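Local coordinates for protein Fe(2+) transporter FeoB (Methanocaldococcus jannaschii, PDB 2WJI) that probably drives GTP-dependent ferrous iron transport across the cell membrane, the portion described here being its nucleotide-binding G domain, at residues 18-23 and 54-59; 42-45 and 50-53. All coordinates share one frame; numbering follows the deposited sequence.

In the fold
From the N terminus the chain runs through strand 3-9 and the P-loop into helix 16-24, whose residues 18-23 form one half of interaction 1. It then passes through a partly unmodelled segment to strand 42-47, turns back as strand 50-56, and at residues 54-59 closes the loop of interaction 1. Interaction 2, pairing 42-45 with 50-53, closes the short hairpin loop and is nested inside that larger one. Strand 50-56 serves both contacts, which lie about 11 Å apart between centres. They also touch: Val54 N probably donates to Gly43 O at 2.8 Å, and Phe20 CZ lies 3.4 Å from Glu42 C. Together they tie the P-loop helix to the edge hairpin of the sheet.

Interaction 1. Residues 18-23 and 54-59. With GNP (phosphoaminophosphonic acid-guanylate ester), chain C.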
ATOM      1  N   THR A  18       7.908   6.582  -0.480  1.00 26.96           N
ATOM      2  CA  THR A  18       7.368   7.853   0.008  1.00 26.03           C
ATOM      3  C   THR A  18       6.376   7.605   1.146  1.00 33.17           C
ATOM      4  O   THR A  18       6.411   8.270   2.187  1.00 29.77           O
ATOM      5  CB  THR A  18       6.673   8.638  -1.127  1.00 27.23           C
ATOM      6  OG1 THR A  18       7.616   8.916  -2.168  1.00 31.49           O
ATOM      7  CG2 THR A  18       6.099   9.961  -0.612  1.00 23.31           C
ATOM      8  N   ILE A  19       5.496   6.630   0.949  1.00 31.86           N
ATOM      9  CA  ILE A  19       4.526   6.272   1.972  1.00 30.30           C
ATOM     10  C   ILE A  19       5.189   5.575   3.163  1.00 30.49           C
ATOM     11  O   ILE A  19       4.849   5.858   4.307  1.00 32.36           O
ATOM     12  CB  ILE A  19       3.375   5.436   1.380  1.00 28.07           C
ATOM     13  CG1 ILE A  19       2.472   6.352   0.549  1.00 27.75           C
ATOM     14  CG2 ILE A  19       2.592   4.725   2.483  1.00 25.57           C
ATOM     15  CD1 ILE A  19       1.579   5.633  -0.444  1.00 28.25           C
ATOM     16  N   PHE A  20       6.148   4.692   2.897  1.00 29.90           N
ATOM     17  CA  PHE A  20       6.894   4.038   3.969  1.00 29.66           C
ATOM     18  C   PHE A  20       7.572   5.063   4.889  1.00 35.68           C
ATOM     19  O   PHE A  20       7.402   5.001   6.108  1.00 34.73           O
ATOM     20  CB  PHE A  20       7.918   3.048   3.401  1.00 29.79           C
ATOM     21  CG  PHE A  20       8.687   2.295   4.446  1.00 30.68           C
ATOM     22  CD1 PHE A  20       8.175   1.128   5.000  1.00 25.50           C
ATOM     23  CD2 PHE A  20       9.930   2.740   4.868  1.00 31.47           C
ATOM     24  CE1 PHE A  20       8.890   0.427   5.958  1.00 30.49           C
ATOM     25  CE2 PHE A  20      10.643   2.048   5.832  1.00 35.48           C
ATOM     26  CZ  PHE A  20      10.123   0.885   6.374  1.00 35.25           C
ATOM     27  N   ASN A  21       8.326   6.004   4.316  1.00 30.57           N
ATOM     28  CA  ASN A  21       8.923   7.081   5.120  1.00 35.97           C
ATOM     29  C   ASN A  21       7.883   7.881   5.892  1.00 31.73           C
ATOM     30  O   ASN A  21       8.058   8.167   7.073  1.00 37.11           O
ATOM     31  CB  ASN A  21       9.728   8.059   4.252  1.00 39.59           C
ATOM     32  CG  ASN A  21       9.907   9.429   4.929  1.00 47.40           C
ATOM     33  OD1 ASN A  21       9.219  10.398   4.593  1.00 52.34           O
ATOM     34  ND2 ASN A  21      10.819   9.504   5.894  1.00 44.08           N
ATOM     35  N   ALA A  22       6.803   8.252   5.216  1.00 25.97           N
ATOM     36  CA  ALA A  22       5.744   9.034   5.835  1.00 33.53           C
ATOM     37  C   ALA A  22       5.110   8.338   7.041  1.00 32.51           C
ATOM     38  O   ALA A  22       4.802   8.981   8.047  1.00 30.38           O
ATOM     39  CB  ALA A  22       4.677   9.398   4.804  1.00 32.39           C
ATOM     40  N   LEU A  23       4.911   7.029   6.935  1.00 26.49           N
ATOM     41  CA  LEU A  23       4.277   6.262   8.012  1.00 30.17           C
ATOM     42  C   LEU A  23       5.219   6.024   9.182  1.00 29.78           C
ATOM     43  O   LEU A  23       4.826   6.141  10.337  1.00 32.40           O
ATOM     44  CB  LEU A  23       3.793   4.901   7.495  1.00 30.92           C
ATOM     45  CG  LEU A  23       2.542   4.841   6.616  1.00 30.00           C
ATOM     46  CD1 LEU A  23       2.454   3.486   5.926  1.00 28.55           C
ATOM     47  CD2 LEU A  23       1.287   5.139   7.427  1.00 25.51           C
ATOM     48  N   VAL A  54       5.806  -2.434   9.612  1.00 35.18           N
ATOM     49  CA  VAL A  54       5.623  -2.241   8.181  1.00 31.29           C
ATOM     50  C   VAL A  54       6.802  -2.800   7.393  1.00 34.36           C
ATOM     51  O   VAL A  54       7.965  -2.557   7.730  1.00 33.29           O
ATOM     52  CB  VAL A  54       5.443  -0.755   7.834  1.00 26.73           C
ATOM     53  CG1 VAL A  54       5.133  -0.578   6.347  1.00 23.80           C
ATOM     54  CG2 VAL A  54       4.345  -0.125   8.694  1.00 22.73           C
ATOM     55  N   VAL A  55       6.490  -3.556   6.344  1.00 29.58           N
ATOM     56  CA  VAL A  55       7.503  -4.023   5.409  1.00 30.33           C
ATOM     57  C   VAL A  55       7.162  -3.548   4.000  1.00 32.19           C
ATOM     58  O   VAL A  55       6.013  -3.658   3.558  1.00 29.73           O
ATOM     59  CB  VAL A  55       7.647  -5.561   5.431  1.00 40.77           C
ATOM     60  CG1 VAL A  55       6.347  -6.218   5.020  1.00 46.45           C
ATOM     61  CG2 VAL A  55       8.775  -6.002   4.516  1.00 40.55           C
ATOM     62  N   ASP A  56       8.167  -3.012   3.311  1.00 30.14           N
ATOM     63  CA  ASP A  56       8.010  -2.464   1.975  1.00 27.85           C
ATOM     64  C   ASP A  56       8.507  -3.523   0.999  1.00 30.30           C
ATOM     65  O   ASP A  56       9.705  -3.800   0.939  1.00 28.69           O
ATOM     66  CB  ASP A  56       8.843  -1.188   1.852  1.00 29.90           C
ATOM     67  CG  ASP A  56       8.485  -0.353   0.622  1.00 34.13           C
ATOM     68  OD1 ASP A  56       7.621  -0.779  -0.171  1.00 32.52           O
ATOM     69  OD2 ASP A  56       9.074   0.742   0.453  1.00 33.60           O
ATOM     70  N   LEU A  57       7.581  -4.131   0.264  1.00 26.63           N
ATOM     71  CA  LEU A  57       7.918  -5.199  -0.676  1.00 28.15           C
ATOM     72  C   LEU A  57       8.355  -4.624  -2.014  1.00 27.51           C
ATOM     73  O   LEU A  57       7.921  -3.523  -2.406  1.00 25.50           O
ATOM     74  CB  LEU A  57       6.736  -6.162  -0.865  1.00 27.70           C
ATOM     75  CG  LEU A  57       6.276  -6.945   0.373  1.00 32.18           C
ATOM     76  CD1 LEU A  57       4.953  -7.665   0.109  1.00 32.81           C
ATOM     77  CD2 LEU A  57       7.342  -7.938   0.830  1.00 38.64           C
ATOM     78  N   PRO A  58       9.223  -5.366  -2.722  1.00 28.42           N
ATOM     79  CA  PRO A  58       9.740  -4.944  -4.022  1.00 28.01           C
ATOM     80  C   PRO A  58       8.606  -4.659  -4.996  1.00 29.68           C
ATOM     81  O   PRO A  58       7.607  -5.390  -5.010  1.00 27.10           O
ATOM     82  CB  PRO A  58      10.544  -6.164  -4.497  1.00 33.22           C
ATOM     83  CG  PRO A  58      10.888  -6.916  -3.249  1.00 37.63           C
ATOM     84  CD  PRO A  58       9.745  -6.685  -2.309  1.00 34.00           C
ATOM     85  N   GLY A  59       8.760  -3.604  -5.789  1.00 27.34           N
ATOM     86  CA  GLY A  59       7.766  -3.228  -6.778  1.00 28.30           C
ATOM     87  C   GLY A  59       7.528  -4.335  -7.785  1.00 30.39           C
ATOM     88  O   GLY A  59       8.475  -4.896  -8.354  1.00 24.96           O
TER
HETATM   89  PG  GNP C1166      10.058   1.663  -6.581  1.00 32.59           P
HETATM   90  O1G GNP C1166      10.524   1.189  -5.242  1.00 29.73           O
HETATM   91  O2G GNP C1166       9.119   0.692  -7.274  1.00 29.98           O
HETATM   92  O3G GNP C1166      11.361   1.888  -7.308  1.00 37.89           O
HETATM   93  N3B GNP C1166       9.315   3.080  -6.455  1.00 31.56           N
HETATM   94  PB  GNP C1166       8.338   3.574  -5.286  1.00 31.59           P
HETATM   95  O1B GNP C1166       7.045   2.872  -5.397  1.00 27.88           O
HETATM   96  O2B GNP C1166       9.035   3.420  -4.009  1.00 26.02           O
HETATM   97  O3A GNP C1166       8.058   5.073  -5.491  1.00 30.98           O
HETATM   98  PA  GNP C1166       8.677   6.262  -4.717  1.00 32.39           P
HETATM   99  O1A GNP C1166       7.952   6.434  -3.431  1.00 36.74           O
HETATM  100  O2A GNP C1166      10.152   6.163  -4.635  1.00 26.57           O
HETATM  101  O5' GNP C1166       8.335   7.517  -5.589  1.00 43.44           O
HETATM  102  C5' GNP C1166       8.265   7.393  -7.004  1.00 41.36           C
HETATM  103  C4' GNP C1166       8.048   8.759  -7.627  1.00 38.57           C
HETATM  104  O4' GNP C1166       6.664   9.176  -7.480  1.00 31.70           O
HETATM  105  C3' GNP C1166       8.895   9.875  -7.025  1.00 39.43           C
HETATM  106  O3' GNP C1166       9.227  10.813  -8.041  1.00 44.20           O
HETATM  107  C2' GNP C1166       7.940  10.507  -6.034  1.00 36.88           C
HETATM  108  O2' GNP C1166       8.241  11.866  -5.803  1.00 42.39           O
HETATM  109  C1' GNP C1166       6.633  10.408  -6.804  1.00 30.41           C
HETATM  110  N9  GNP C1166       5.487  10.470  -5.911  1.00 29.52           N
HETATM  111  C8  GNP C1166       5.302   9.743  -4.758  1.00 32.81           C
HETATM  112  N7  GNP C1166       4.179  10.028  -4.156  1.00 31.57           N
HETATM  113  C5  GNP C1166       3.594  11.012  -4.952  1.00 28.46           C
HETATM  114  C6  GNP C1166       2.368  11.708  -4.805  1.00 30.48           C
HETATM  115  O6  GNP C1166       1.523  11.595  -3.903  1.00 32.23           O
HETATM  116  N1  GNP C1166       2.155  12.627  -5.837  1.00 22.50           N
HETATM  117  C2  GNP C1166       3.023  12.845  -6.884  1.00 30.08           C
HETATM  118  N2  GNP C1166       2.649  13.773  -7.786  1.00 26.42           N
HETATM  119  N3  GNP C1166       4.172  12.194  -7.033  1.00 32.81           N
HETATM  120  C4  GNP C1166       4.393  11.299  -6.035  1.00 30.18           C
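Phe20 and Val54 run past each other in opposite directions. CD1 of Phe20 packs 3.7 Å from CG1 of Val54, while Phe20 CE1 comes 3.6 Å from Val54 O, an oxygen that lies in the ring plane at its edge. The CB of Phe20 points toward strand 50-56, and chi1 of -178° carries CG away from the backbone N, which sets CD1 and CE1 beside Val54. Asp56 meets the ring obliquely, its carboxylate plane 20° from it: Asp56 CB is 4.0 Å from Phe20 CD1, and Asp56 OD2 stands 3.9 Å from the Phe20 CB methylene. This packing seats the helix that follows the P-loop of a P-loop GTPase against the strand leading into the Asp-Leu-Pro-Gly segment 56-59, the G3 motif, predicted to bind GTP. Asp56 also touches Lys16 and Ser17 of the P-loop, and the nearest atom of its side chain is about 5 Å from the bound magnesium ion. Replacing Phe20 with an alanine would probably open a gap between helix and strand, leaving CG1 of Val54 without its aromatic neighbour. Nearer the start of the helix, Thr18 grips one alpha-phosphate oxygen of the nucleotide twice: O1A of GNP accepts from Thr18 N at 3.0 Å (N-H...O angle 161°) and from Thr18 OG1 at 2.8 Å.

Interaction 2. Residues 42-45 and 50-53; sequences EGEF and EKFK
Phe45 O accepts the amide of Phe52 at an O to N distance of 2.9 Å. The reciprocal bond, from Phe45 N to Phe52 O, spans 3.0 Å. These two bonds define an antiparallel hydrogen-bonded pair. Next to it, Glu44 and Lys53 form the non-hydrogen-bonded pair, where CA of Glu44 makes a CA-H...O contact of 3.1 Å with Phe52 O. That oxygen is therefore approached by both a backbone amide and a CA.

On the face carrying Phe45 and Phe52 the two rings are almost parallel, 8° apart, but slid so far that they barely overlap, with centroids 5.1 Å apart. What lies over the Phe45 ring is instead the CB of Phe52, a CH-pi contact 3.8 Å from the centroid. Chi1 of Phe45, 64°, places CG between its backbone N and carbonyl carbon and brings the ring beside that CB. Ile159 of helix 152-162 touches both phenylalanine side chains, and the ring of Tyr4 meets that of Phe52.

Away from the phenylalanines, Lys51 bends at chi3 (-80°) to bring its amine to the Glu44 carboxylate. The resulting salt bridge spans 3.3 Å from Lys51 NZ to Glu44 OE1, and the hydrogen bond from Lys51 NZ to Glu44 OE2 is weak.

The antiparallel register of consecutive strands 42-47 and 50-56 makes this a beta hairpin, its first strand at the edge of the otherwise parallel G-domain sheet.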
ATOM      1  N   GLU A  42      12.067  -2.110   6.509  1.00 38.02           N
ATOM      2  CA  GLU A  42      11.268  -2.469   7.677  1.00 35.18           C
ATOM      3  C   GLU A  42      11.239  -1.342   8.696  1.00 39.59           C
ATOM      4  O   GLU A  42      12.246  -0.671   8.923  1.00 49.31           O
ATOM      5  CB  GLU A  42      11.789  -3.750   8.326  1.00 39.12           C
ATOM      6  CG  GLU A  42      11.245  -5.014   7.690  1.00 51.93           C
ATOM      7  CD  GLU A  42      11.849  -6.275   8.277  1.00 62.67           C
ATOM      8  OE1 GLU A  42      13.030  -6.562   7.980  1.00 69.54           O
ATOM      9  OE2 GLU A  42      11.138  -6.988   9.020  1.00 61.21           O
ATOM     10  N   GLY A  43      10.079  -1.144   9.314  1.00 30.22           N
ATOM     11  CA  GLY A  43       9.904  -0.095  10.301  1.00 38.70           C
ATOM     12  C   GLY A  43       8.587  -0.280  11.021  1.00 38.43           C
ATOM     13  O   GLY A  43       7.976  -1.342  10.928  1.00 40.26           O
ATOM     14  N   GLU A  44       8.140   0.749  11.730  1.00 37.06           N
ATOM     15  CA  GLU A  44       6.870   0.672  12.436  1.00 35.91           C
ATOM     16  C   GLU A  44       6.324   2.058  12.767  1.00 35.35           C
ATOM     17  O   GLU A  44       7.065   3.043  12.779  1.00 35.82           O
ATOM     18  CB  GLU A  44       7.021  -0.157  13.722  1.00 40.94           C
ATOM     19  CG  GLU A  44       8.003   0.429  14.729  1.00 45.42           C
ATOM     20  CD  GLU A  44       8.145  -0.402  16.001  1.00 48.87           C
ATOM     21  OE1 GLU A  44       8.157   0.192  17.097  1.00 48.96           O
ATOM     22  OE2 GLU A  44       8.249  -1.644  15.912  1.00 51.43           O
ATOM     23  N   PHE A  45       5.016   2.124  13.008  1.00 30.40           N
ATOM     24  CA  PHE A  45       4.394   3.290  13.620  1.00 33.87           C
ATOM     25  C   PHE A  45       3.391   2.834  14.668  1.00 35.70           C
ATOM     26  O   PHE A  45       2.986   1.674  14.697  1.00 35.88           O
ATOM     27  CB  PHE A  45       3.697   4.173  12.585  1.00 31.90           C
ATOM     28  CG  PHE A  45       2.542   3.508  11.890  1.00 31.02           C
ATOM     29  CD1 PHE A  45       1.254   3.652  12.373  1.00 30.49           C
ATOM     30  CD2 PHE A  45       2.743   2.756  10.739  1.00 34.57           C
ATOM     31  CE1 PHE A  45       0.187   3.050  11.732  1.00 30.24           C
ATOM     32  CE2 PHE A  45       1.681   2.157  10.093  1.00 33.50           C
ATOM     33  CZ  PHE A  45       0.399   2.303  10.598  1.00 31.17           C
ATOM     34  N   GLU A  50      -1.755   0.992  19.534  1.00 34.54           N
ATOM     35  CA  GLU A  50      -1.299  -0.267  18.938  1.00 33.92           C
ATOM     36  C   GLU A  50      -0.103  -0.064  18.028  1.00 31.42           C
ATOM     37  O   GLU A  50       0.110   1.028  17.504  1.00 29.13           O
ATOM     38  CB  GLU A  50      -2.437  -0.980  18.200  1.00 33.79           C
ATOM     39  CG  GLU A  50      -3.548  -1.489  19.122  1.00 32.10           C
ATOM     40  CD  GLU A  50      -4.764  -2.003  18.361  1.00 36.41           C
ATOM     41  OE1 GLU A  50      -5.065  -1.459  17.283  1.00 38.08           O
ATOM     42  OE2 GLU A  50      -5.430  -2.946  18.846  1.00 40.93           O
ATOM     43  N   LYS A  51       0.676  -1.123  17.834  1.00 29.52           N
ATOM     44  CA  LYS A  51       1.888  -1.015  17.049  1.00 29.92           C
ATOM     45  C   LYS A  51       1.725  -1.716  15.704  1.00 31.85           C
ATOM     46  O   LYS A  51       1.168  -2.805  15.628  1.00 33.40           O
ATOM     47  CB  LYS A  51       3.085  -1.575  17.820  1.00 33.47           C
ATOM     48  CG  LYS A  51       4.379  -1.549  17.025  1.00 40.41           C
ATOM     49  CD  LYS A  51       5.450  -2.420  17.664  1.00 52.30           C
ATOM     50  CE  LYS A  51       6.120  -1.714  18.836  1.00 60.77           C
ATOM     51  NZ  LYS A  51       7.440  -2.330  19.172  1.00 63.23           N
ATOM     52  N   PHE A  52       2.199  -1.065  14.646  1.00 30.52           N
ATOM     53  CA  PHE A  52       2.071  -1.581  13.291  1.00 26.86           C
ATOM     54  C   PHE A  52       3.448  -1.691  12.648  1.00 27.46           C
ATOM     55  O   PHE A  52       4.091  -0.682  12.358  1.00 33.15           O
ATOM     56  CB  PHE A  52       1.133  -0.682  12.472  1.00 28.22           C
ATOM     57  CG  PHE A  52      -0.259  -0.593  13.042  1.00 28.62           C
ATOM     58  CD1 PHE A  52      -1.292  -1.352  12.509  1.00 31.80           C
ATOM     59  CD2 PHE A  52      -0.525   0.213  14.143  1.00 31.56           C
ATOM     60  CE1 PHE A  52      -2.576  -1.281  13.044  1.00 28.33           C
ATOM     61  CE2 PHE A  52      -1.807   0.284  14.688  1.00 28.78           C
ATOM     62  CZ  PHE A  52      -2.831  -0.464  14.135  1.00 30.65           C
ATOM     63  N   LYS A  53       3.909  -2.926  12.465  1.00 27.45           N
ATOM     64  CA  LYS A  53       5.189  -3.190  11.831  1.00 32.14           C
ATOM     65  C   LYS A  53       4.998  -3.216  10.316  1.00 32.81           C
ATOM     66  O   LYS A  53       4.135  -3.926   9.796  1.00 34.33           O
ATOM     67  CB  LYS A  53       5.774  -4.519  12.333  1.00 35.46           C
ATOM     68  CG  LYS A  53       5.999  -4.554  13.846  1.00 46.46           C
ATOM     69  CD  LYS A  53       6.234  -5.979  14.348  1.00 56.52           C
ATOM     70  CE  LYS A  53       6.333  -6.026  15.871  1.00 61.72           C
ATOM     71  NZ  LYS A  53       6.584  -7.407  16.369  1.00 65.06           N
TER